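Side-chain contacts in type III CBASS phage resistance system CD-NTase-associated protein Cap8 (Pseudomonas aeruginosa, PDB 6P8P), which probably regulates, as a HORMA domain protein, a cGAS-like CD-NTase enzyme in bacterial immunity against bacteriophages: residues R37-A42 and G98-S103; F9-H14 and L18-A23; W113-L118 and I125-L130. The protein carries 2 engineered substitutions. All blocks are in the same frame, centred on the assembly; numbering follows the deposited sequence. Where two conformers were deposited one is given.

Contact 1: residues R37-A42 and G98-S103; sequences RSELRA and GDWGMS. Engineered in segment 98-103: Met102 (natural residue Val).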
loop_
_atom_site.group_PDB
_atom_site.type_symbol
_atom_site.label_atom_id
_atom_site.label_comp_id
_atom_site.label_asym_id
_atom_site.label_seq_id
_atom_site.Cartn_x
_atom_site.Cartn_y
_atom_site.Cartn_z
ATOM N N ARG A 37 0.254 -9.021 -15.751
ATOM C CA ARG A 37 -0.863 -8.233 -15.257
ATOM C C ARG A 37 -1.200 -8.628 -13.833
ATOM O O ARG A 37 -1.511 -7.765 -12.998
ATOM C CB ARG A 37 -2.106 -8.396 -16.119
ATOM C CG ARG A 37 -3.227 -7.468 -15.718
ATOM C CD ARG A 37 -4.346 -7.399 -16.745
ATOM N NE ARG A 37 -5.245 -8.527 -16.625
ATOM C CZ ARG A 37 -6.267 -8.770 -17.442
ATOM N NH1 ARG A 37 -6.508 -7.961 -18.470
ATOM N NH2 ARG A 37 -7.044 -9.827 -17.232
ATOM N N SER A 38 -1.131 -9.932 -13.536
ATOM C CA SER A 38 -1.393 -10.386 -12.169
ATOM C C SER A 38 -0.405 -9.785 -11.189
ATOM O O SER A 38 -0.786 -9.403 -10.073
ATOM C CB SER A 38 -1.340 -11.916 -12.099
ATOM O OG SER A 38 -2.464 -12.476 -12.770
ATOM N N GLU A 39 0.877 -9.720 -11.564
ATOM C CA GLU A 39 1.858 -9.150 -10.651
ATOM C C GLU A 39 1.629 -7.655 -10.449
ATOM O O GLU A 39 1.720 -7.161 -9.321
ATOM C CB GLU A 39 3.278 -9.387 -11.135
ATOM C CG GLU A 39 3.814 -10.778 -10.817
ATOM C CD GLU A 39 5.293 -10.958 -11.151
ATOM O OE1 GLU A 39 6.092 -10.008 -11.019
ATOM O OE2 GLU A 39 5.668 -12.078 -11.549
ATOM N N LEU A 40 1.355 -6.925 -11.525
ATOM C CA LEU A 40 1.066 -5.497 -11.384
ATOM C C LEU A 40 -0.151 -5.261 -10.494
ATOM O O LEU A 40 -0.151 -4.352 -9.650
ATOM C CB LEU A 40 0.858 -4.866 -12.756
ATOM C CG LEU A 40 2.122 -4.362 -13.461
ATOM C CD1 LEU A 40 3.094 -5.422 -13.766
ATOM C CD2 LEU A 40 1.641 -3.689 -14.777
ATOM N N ARG A 41 -1.195 -6.071 -10.652
ATOM C CA ARG A 41 -2.372 -5.924 -9.813
ATOM C C ARG A 41 -2.072 -6.336 -8.382
ATOM O O ARG A 41 -2.609 -5.745 -7.441
ATOM C CB ARG A 41 -3.543 -6.730 -10.393
ATOM C CG ARG A 41 -4.117 -6.168 -11.680
ATOM C CD ARG A 41 -5.282 -7.022 -12.198
ATOM N NE ARG A 41 -5.919 -6.420 -13.362
ATOM C CZ ARG A 41 -6.772 -7.052 -14.174
ATOM N NH1 ARG A 41 -7.089 -8.321 -13.956
ATOM N NH2 ARG A 41 -7.303 -6.422 -15.214
ATOM N N ALA A 42 -1.150 -7.275 -8.191
ATOM C CA ALA A 42 -0.845 -7.731 -6.829
ATOM C C ALA A 42 -0.179 -6.640 -5.975
ATOM O O ALA A 42 -0.292 -6.667 -4.740
ATOM C CB ALA A 42 0.054 -8.964 -6.888
ATOM N N GLY A 98 8.685 -10.032 -22.868
ATOM C CA GLY A 98 9.908 -10.744 -22.538
ATOM C C GLY A 98 10.318 -10.541 -21.101
ATOM O O GLY A 98 9.498 -10.592 -20.185
ATOM N N ASP A 99 11.614 -10.289 -20.908
ATOM C CA ASP A 99 12.231 -10.133 -19.587
ATOM C C ASP A 99 11.959 -8.708 -19.105
ATOM O O ASP A 99 12.763 -7.789 -19.262
ATOM C CB ASP A 99 13.720 -10.430 -19.654
ATOM C CG ASP A 99 14.404 -10.266 -18.322
ATOM O OD1 ASP A 99 13.722 -10.307 -17.291
ATOM O OD2 ASP A 99 15.631 -10.091 -18.310
ATOM N N TRP A 100 10.790 -8.526 -18.514
ATOM C CA TRP A 100 10.305 -7.196 -18.190
ATOM C C TRP A 100 10.629 -6.830 -16.751
ATOM O O TRP A 100 10.911 -7.686 -15.907
ATOM C CB TRP A 100 8.791 -7.106 -18.426
ATOM C CG TRP A 100 7.956 -7.961 -17.525
ATOM C CD1 TRP A 100 7.563 -9.259 -17.742
ATOM C CD2 TRP A 100 7.387 -7.576 -16.261
ATOM N NE1 TRP A 100 6.790 -9.699 -16.699
ATOM C CE2 TRP A 100 6.683 -8.691 -15.765
ATOM C CE3 TRP A 100 7.425 -6.405 -15.493
ATOM C CZ2 TRP A 100 6.001 -8.657 -14.558
ATOM C CZ3 TRP A 100 6.758 -6.384 -14.286
ATOM C CH2 TRP A 100 6.060 -7.495 -13.830
ATOM N N GLY A 101 10.596 -5.527 -16.483
ATOM C CA GLY A 101 10.741 -5.038 -15.127
ATOM C C GLY A 101 10.032 -3.717 -14.997
ATOM O O GLY A 101 9.649 -3.081 -15.982
ATOM N N MET A 102 9.836 -3.300 -13.750
ATOM C CA MET A 102 9.228 -2.016 -13.454
ATOM C C MET A 102 9.910 -1.405 -12.242
ATOM O O MET A 102 10.165 -2.095 -11.251
ATOM C CB MET A 102 7.725 -2.136 -13.182
ATOM C CG MET A 102 6.890 -2.360 -14.392
ATOM S SD MET A 102 5.165 -2.216 -13.992
ATOM C CE MET A 102 5.061 -0.494 -13.469
ATOM N N SER A 103 10.193 -0.107 -12.326
ATOM C CA SER A 103 10.867 0.618 -11.255
ATOM C C SER A 103 9.956 1.738 -10.790
ATOM O O SER A 103 9.678 2.670 -11.547
ATOM C CB SER A 103 12.218 1.176 -11.701
ATOM O OG SER A 103 12.760 1.926 -10.629
#
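Glu39 brings a carboxylate oxygen up to the six-membered ring of Trp100, an unusual neighbour for an indole in a largely buried contact: OE1 lies 3.8 Å from CH2, and the carboxylate and ring planes are 48° apart, so the two groups are not stacked. The same OE1 is hydrogen-bonded to Ser122 OG, which gives the acid a polar partner while it rests against the ring. Trp100 also makes a cation-pi contact with Arg124, so its aromatic system has charged groups of both signs as neighbours. Beside Glu39, Leu40 supplies the apolar part. Its CD1 is 3.6 Å from CH2 of Trp100, the leucine and the indole running alongside and pointing opposite ways. Leu40 and Trp100 join helix 35-42 of the HORMA domain to the loop just before strand 101-106. By CA atoms Leu40 and Met102 are the nearest pair, 9.1 Å apart, and the segments meet through their side chains. At Trp100 a chi1 of 66° puts CG between the backbone N and the carbonyl carbon, with the six-membered ring held out toward the helix. Met102 is an engineered residue in place of the natural Val and is modelled in two conformers. In one of them SD approaches Leu40 CG at 3.8 Å, with the side chains nearly perpendicular, and the chain bends at chi3 as it reaches Trp21 of helix 17-29.

Contact 2: residues F9-H14 and L18-A23; sequences FRSSPH and LQTWDA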
loop_
_atom_site.group_PDB
_atom_site.type_symbol
_atom_site.label_atom_id
_atom_site.label_comp_id
_atom_site.label_asym_id
_atom_site.label_seq_id
_atom_site.Cartn_x
_atom_site.Cartn_y
_atom_site.Cartn_z
ATOM N N PHE A 9 -0.168 10.531 -16.843
ATOM C CA PHE A 9 -1.543 10.249 -16.458
ATOM C C PHE A 9 -2.070 11.262 -15.458
ATOM O O PHE A 9 -1.368 11.652 -14.523
ATOM C CB PHE A 9 -1.645 8.852 -15.844
ATOM C CG PHE A 9 -1.772 7.780 -16.854
ATOM C CD1 PHE A 9 -0.666 7.382 -17.610
ATOM C CD2 PHE A 9 -2.990 7.212 -17.126
ATOM C CE1 PHE A 9 -0.797 6.403 -18.568
ATOM C CE2 PHE A 9 -3.129 6.236 -18.098
ATOM C CZ PHE A 9 -2.036 5.831 -18.810
ATOM N N ARG A 10 -3.333 11.639 -15.637
ATOM C CA ARG A 10 -4.038 12.507 -14.692
ATOM C C ARG A 10 -4.417 11.715 -13.438
ATOM O O ARG A 10 -5.201 10.760 -13.503
ATOM C CB ARG A 10 -5.280 13.093 -15.354
ATOM C CG ARG A 10 -4.959 13.785 -16.697
ATOM C CD ARG A 10 -6.232 14.051 -17.506
ATOM N NE ARG A 10 -7.073 15.055 -16.875
ATOM C CZ ARG A 10 -8.282 15.391 -17.312
ATOM N NH1 ARG A 10 -8.787 14.774 -18.362
ATOM N NH2 ARG A 10 -8.988 16.322 -16.687
ATOM N N SER A 11 -3.878 12.126 -12.298
ATOM C CA SER A 11 -4.148 11.417 -11.049
ATOM C C SER A 11 -5.016 12.298 -10.159
ATOM O O SER A 11 -5.910 12.981 -10.664
ATOM C CB SER A 11 -2.835 11.011 -10.383
ATOM O OG SER A 11 -3.076 10.170 -9.272
ATOM N N SER A 12 -4.771 12.284 -8.860
ATOM C CA SER A 12 -5.675 12.936 -7.924
ATOM C C SER A 12 -5.651 14.446 -8.140
ATOM O O SER A 12 -4.572 15.026 -8.266
ATOM C CB SER A 12 -5.255 12.620 -6.482
ATOM O OG SER A 12 -6.189 13.181 -5.592
ATOM N N PRO A 13 -6.814 15.120 -8.147
ATOM C CA PRO A 13 -8.162 14.633 -7.839
ATOM C C PRO A 13 -9.022 14.220 -9.014
ATOM O O PRO A 13 -10.226 14.088 -8.844
ATOM C CB PRO A 13 -8.802 15.862 -7.157
ATOM C CG PRO A 13 -8.225 17.014 -7.960
ATOM C CD PRO A 13 -6.785 16.598 -8.233
ATOM N N HIS A 14 -8.436 14.027 -10.188
ATOM C CA HIS A 14 -9.200 13.571 -11.331
ATOM C C HIS A 14 -9.484 12.079 -11.262
ATOM O O HIS A 14 -10.588 11.643 -11.626
ATOM C CB HIS A 14 -8.440 13.898 -12.611
ATOM C CG HIS A 14 -9.158 13.508 -13.860
ATOM N ND1 HIS A 14 -10.272 14.178 -14.317
ATOM C CD2 HIS A 14 -8.890 12.546 -14.773
ATOM C CE1 HIS A 14 -10.663 13.632 -15.458
ATOM N NE2 HIS A 14 -9.837 12.646 -15.758
ATOM N N LEU A 18 -5.808 4.619 -6.695
ATOM C CA LEU A 18 -5.990 3.271 -7.224
ATOM C C LEU A 18 -6.516 3.305 -8.662
ATOM O O LEU A 18 -6.115 2.490 -9.505
ATOM C CB LEU A 18 -6.929 2.482 -6.307
ATOM C CG LEU A 18 -7.259 1.062 -6.754
ATOM C CD1 LEU A 18 -7.338 0.107 -5.525
ATOM C CD2 LEU A 18 -8.586 1.028 -7.473
ATOM N N GLN A 19 -7.424 4.239 -8.968
ATOM C CA GLN A 19 -7.872 4.376 -10.348
ATOM C C GLN A 19 -6.711 4.728 -11.263
ATOM O O GLN A 19 -6.681 4.298 -12.417
ATOM C CB GLN A 19 -8.962 5.447 -10.455
ATOM C CG GLN A 19 -10.239 5.092 -9.747
ATOM C CD GLN A 19 -11.211 6.240 -9.688
ATOM O OE1 GLN A 19 -10.811 7.394 -9.489
ATOM N NE2 GLN A 19 -12.512 5.936 -9.840
ATOM N N THR A 20 -5.764 5.517 -10.763
ATOM C CA THR A 20 -4.575 5.869 -11.528
ATOM C C THR A 20 -3.737 4.629 -11.803
ATOM O O THR A 20 -3.361 4.355 -12.940
ATOM C CB THR A 20 -3.746 6.892 -10.751
ATOM O OG1 THR A 20 -4.540 8.055 -10.414
ATOM C CG2 THR A 20 -2.511 7.322 -11.581
ATOM N N TRP A 21 -3.483 3.820 -10.772
ATOM C CA TRP A 21 -2.718 2.588 -11.016
ATOM C C TRP A 21 -3.425 1.664 -11.992
ATOM O O TRP A 21 -2.790 1.101 -12.890
ATOM C CB TRP A 21 -2.480 1.853 -9.709
ATOM C CG TRP A 21 -1.664 0.619 -9.826
ATOM C CD1 TRP A 21 -2.069 -0.639 -9.514
ATOM C CD2 TRP A 21 -0.317 0.514 -10.297
ATOM N NE1 TRP A 21 -1.025 -1.532 -9.717
ATOM C CE2 TRP A 21 0.050 -0.842 -10.224
ATOM C CE3 TRP A 21 0.629 1.447 -10.751
ATOM C CZ2 TRP A 21 1.317 -1.289 -10.555
ATOM C CZ3 TRP A 21 1.895 0.994 -11.120
ATOM C CH2 TRP A 21 2.222 -0.366 -11.022
ATOM N N ASP A 22 -4.741 1.504 -11.841
ATOM C CA ASP A 22 -5.485 0.656 -12.762
ATOM C C ASP A 22 -5.336 1.149 -14.203
ATOM O O ASP A 22 -5.187 0.346 -15.127
ATOM C CB ASP A 22 -6.957 0.618 -12.352
ATOM C CG ASP A 22 -7.238 -0.331 -11.207
ATOM O OD1 ASP A 22 -6.337 -1.075 -10.788
ATOM O OD2 ASP A 22 -8.398 -0.332 -10.715
ATOM N N ALA A 23 -5.313 2.470 -14.406
ATOM C CA ALA A 23 -5.156 2.991 -15.769
ATOM C C ALA A 23 -3.768 2.672 -16.302
ATOM O O ALA A 23 -3.609 2.360 -17.493
ATOM C CB ALA A 23 -5.414 4.501 -15.814
#
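Ser11 and Thr20 meet through their hydroxyls where strand 4-10, an outermost strand of the sheet within this HORMA domain chain, gives way to the loop that leads into helix 17-29. Their CA atoms are the nearest pair across the segments, 5.6 Å apart, close enough for two short side chains to touch. Among the polar interactions, Ser11 OG donates to Thr20 OG1 over 2.8 Å, and Thr20 OG1 is also hydrogen-bonded to the carbonyl O of Asp16, one turn earlier. The threonine oxygen is therefore gripped by two bonds, which fix its rotation and satisfy two hydroxyls buried between strand and helix. The chi1 of Thr20, -56°, sets OG1 beside the backbone N and CG2 anti to it, and both branches come up to Ser11, with CG2 3.7 Å from Ser11 OG. Cys74 of strand 69-75 touches both residues.

The apolar interaction lies one turn further along the helix. The methyl of Ala23 approaches the Phe9 ring obliquely, CB being nearest to CE2, at 3.7 Å, and CD2, at 3.9 Å. Phe9 also rests on Ile72, again in strand 69-75.

Within the loop, the backbone turns back on itself: His14 N donates to Ser11 O at 2.8 Å across a cis peptide between Ser12 and Pro13, a type VI beta turn. This reversal brings the His14 ring over the guanidinium of Arg10, whose NE is bonded to the carbonyl O of Ala80. The groups overlap by their rims rather than their centres, with Arg10 CZ lying 3.4 Å above the plane of the His14 imidazole.

Contact 3: residues W113-L118 and I125-L130; sequences WVQSAL and IIARDL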
loop_
_atom_site.group_PDB
_atom_site.type_symbol
_atom_site.label_atom_id
_atom_site.label_comp_id
_atom_site.label_asym_id
_atom_site.label_seq_id
_atom_site.Cartn_x
_atom_site.Cartn_y
_atom_site.Cartn_z
ATOM N N TRP A 113 10.020 -0.121 3.923
ATOM C CA TRP A 113 8.774 -0.876 3.922
ATOM C C TRP A 113 8.306 -1.162 2.501
ATOM O O TRP A 113 7.806 -2.257 2.222
ATOM C CB TRP A 113 7.704 -0.154 4.753
ATOM C CG TRP A 113 6.836 0.890 4.103
ATOM C CD1 TRP A 113 6.938 2.253 4.241
ATOM C CD2 TRP A 113 5.683 0.651 3.285
ATOM N NE1 TRP A 113 5.931 2.864 3.522
ATOM C CE2 TRP A 113 5.157 1.903 2.928
ATOM C CE3 TRP A 113 5.065 -0.503 2.796
ATOM C CZ2 TRP A 113 4.019 2.033 2.127
ATOM C CZ3 TRP A 113 3.942 -0.368 2.024
ATOM C CH2 TRP A 113 3.445 0.887 1.676
ATOM N N VAL A 114 8.518 -0.224 1.583
ATOM C CA VAL A 114 8.015 -0.419 0.227
ATOM C C VAL A 114 8.738 -1.561 -0.458
ATOM O O VAL A 114 8.110 -2.380 -1.127
ATOM C CB VAL A 114 8.119 0.896 -0.555
ATOM C CG1 VAL A 114 7.902 0.641 -2.034
ATOM C CG2 VAL A 114 7.106 1.865 -0.020
ATOM N N GLN A 115 10.071 -1.616 -0.356
ATOM C CA GLN A 115 10.797 -2.677 -1.046
ATOM C C GLN A 115 10.432 -4.043 -0.484
ATOM O O GLN A 115 10.260 -5.003 -1.243
ATOM C CB GLN A 115 12.309 -2.427 -0.974
ATOM C CG GLN A 115 12.713 -1.163 -1.739
ATOM C CD GLN A 115 14.214 -0.956 -1.852
ATOM O OE1 GLN A 115 14.736 -0.533 -2.900
ATOM N NE2 GLN A 115 14.915 -1.232 -0.773
ATOM N N SER A 116 10.250 -4.135 0.844
ATOM C CA SER A 116 9.801 -5.392 1.439
ATOM C C SER A 116 8.405 -5.774 0.975
ATOM O O SER A 116 8.139 -6.946 0.706
ATOM C CB SER A 116 9.840 -5.295 2.969
ATOM O OG SER A 116 11.162 -5.186 3.427
ATOM N N ALA A 117 7.487 -4.815 0.925
ATOM C CA ALA A 117 6.130 -5.089 0.477
ATOM C C ALA A 117 6.106 -5.558 -0.965
ATOM O O ALA A 117 5.318 -6.440 -1.319
ATOM C CB ALA A 117 5.260 -3.847 0.651
ATOM N N LEU A 118 6.929 -4.961 -1.823
ATOM C CA LEU A 118 6.955 -5.392 -3.214
ATOM C C LEU A 118 7.517 -6.799 -3.342
ATOM O O LEU A 118 7.041 -7.593 -4.167
ATOM C CB LEU A 118 7.794 -4.426 -4.046
ATOM C CG LEU A 118 7.171 -3.077 -4.291
ATOM C CD1 LEU A 118 8.126 -2.155 -5.076
ATOM C CD2 LEU A 118 5.862 -3.165 -5.081
ATOM N N ILE A 125 9.133 -6.141 -10.142
ATOM C CA ILE A 125 8.672 -4.811 -9.769
ATOM C C ILE A 125 9.469 -4.393 -8.551
ATOM O O ILE A 125 9.375 -5.031 -7.497
ATOM C CB ILE A 125 7.170 -4.769 -9.473
ATOM C CG1 ILE A 125 6.367 -5.242 -10.672
ATOM C CG2 ILE A 125 6.755 -3.332 -9.030
ATOM C CD1 ILE A 125 4.951 -5.634 -10.286
ATOM N N ILE A 126 10.227 -3.310 -8.679
ATOM C CA ILE A 126 11.084 -2.827 -7.608
ATOM C C ILE A 126 10.828 -1.338 -7.418
ATOM O O ILE A 126 10.154 -0.692 -8.218
ATOM C CB ILE A 126 12.569 -3.101 -7.893
ATOM C CG1 ILE A 126 12.999 -2.429 -9.199
ATOM C CG2 ILE A 126 12.807 -4.606 -7.996
ATOM C CD1 ILE A 126 14.481 -2.603 -9.523
ATOM N N ALA A 127 11.376 -0.801 -6.332
ATOM C CA ALA A 127 11.282 0.610 -6.020
ATOM C C ALA A 127 12.671 1.219 -5.914
ATOM O O ALA A 127 13.638 0.563 -5.524
ATOM C CB ALA A 127 10.516 0.822 -4.712
ATOM N N ARG A 128 12.746 2.486 -6.239
ATOM C CA ARG A 128 13.980 3.245 -6.120
ATOM C C ARG A 128 13.730 4.581 -5.448
ATOM O O ARG A 128 12.629 5.125 -5.513
ATOM C CB ARG A 128 14.619 3.503 -7.504
ATOM C CG ARG A 128 13.822 4.471 -8.312
ATOM C CD ARG A 128 14.378 4.655 -9.732
ATOM N NE ARG A 128 13.802 5.846 -10.360
ATOM C CZ ARG A 128 12.612 5.881 -10.962
ATOM N NH1 ARG A 128 11.868 4.777 -11.039
ATOM N NH2 ARG A 128 12.157 7.017 -11.458
ATOM N N ASP A 129 14.777 5.103 -4.795
ATOM C CA ASP A 129 14.816 6.478 -4.316
ATOM C C ASP A 129 14.469 7.437 -5.436
ATOM O O ASP A 129 15.123 7.450 -6.481
ATOM C CB ASP A 129 16.228 6.745 -3.768
ATOM C CG ASP A 129 16.470 8.198 -3.368
ATOM O OD1 ASP A 129 15.595 9.064 -3.540
ATOM O OD2 ASP A 129 17.586 8.468 -2.881
ATOM N N LEU A 130 13.420 8.232 -5.228
ATOM C CA LEU A 130 12.916 9.058 -6.316
ATOM C C LEU A 130 13.844 10.217 -6.664
ATOM O O LEU A 130 13.564 10.932 -7.636
ATOM C CB LEU A 130 11.509 9.580 -5.992
ATOM C CG LEU A 130 11.278 10.415 -4.741
ATOM C CD1 LEU A 130 11.811 11.822 -4.866
ATOM C CD2 LEU A 130 9.759 10.452 -4.447
#
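Ala127 presents its CB to two side chains of the helix at once, and this is the tight part of the contact: Val114 CG1 lies 3.7 Å from it and Leu118 CD1 3.8 Å. Leu118 goes deeper than a methyl-to-methyl touch, since its CD1 also rests on the strand's backbone, 3.7 Å from Ile126 C. Its other branch, CD2, approaches CG2 of Ile125 at 4.1 Å, the two side chains lying roughly perpendicular to each other. A chi1 of -72° at Leu118 puts CG beside the backbone N, and the fork beyond it spreads its methyls over consecutive residues of the strand.

The solvent side is looser. Gln115 extends beyond CG along the rim and passes Ala127 CB no closer than 4.2 Å, measured from CG, while Ile126 turns its side chain away from the helix and remains exposed.

Residues 113-118 of the helix and strand 125-129 run antiparallel, at 172°, their axes 7.8 Å apart at closest approach. This is the layering expected of a beta-alpha-beta crossover, here strand 101-106, helix 111-119 and strand 125-129. On the buried side, Val46 of helix 44-52 packs on both Val114 and Leu118, Cys106 of strand 101-106 reaches Val114, and Leu104 meets Ile125. At another part of the helix surface, Ala117 packs against Leu18 of the second subunit.

Overall arrangement
From the N terminus, contact 2 closes first, a short loop that folds helix 17-29 back on strand 4-10. Contact 1 then opens at helix 35-42 and closes a long loop, whose 55 intervening residues include helix and strand, when the chain returns at strand 101-106. Contact 3 comes next along the chain, closing the connection between helix 111-119 and strand 125-129. The three lie in series, without nesting or crossing, and all reach the same sheet. Contacts 1 and 2 meet where Trp21 NE1 probably bonds to Leu40 O. Contacts 1 and 3 sit on neighbouring strands, joined by a probable bond from Ile126 N to Met102 O, whereas contacts 2 and 3 stay about 6 Å apart at their nearest atoms.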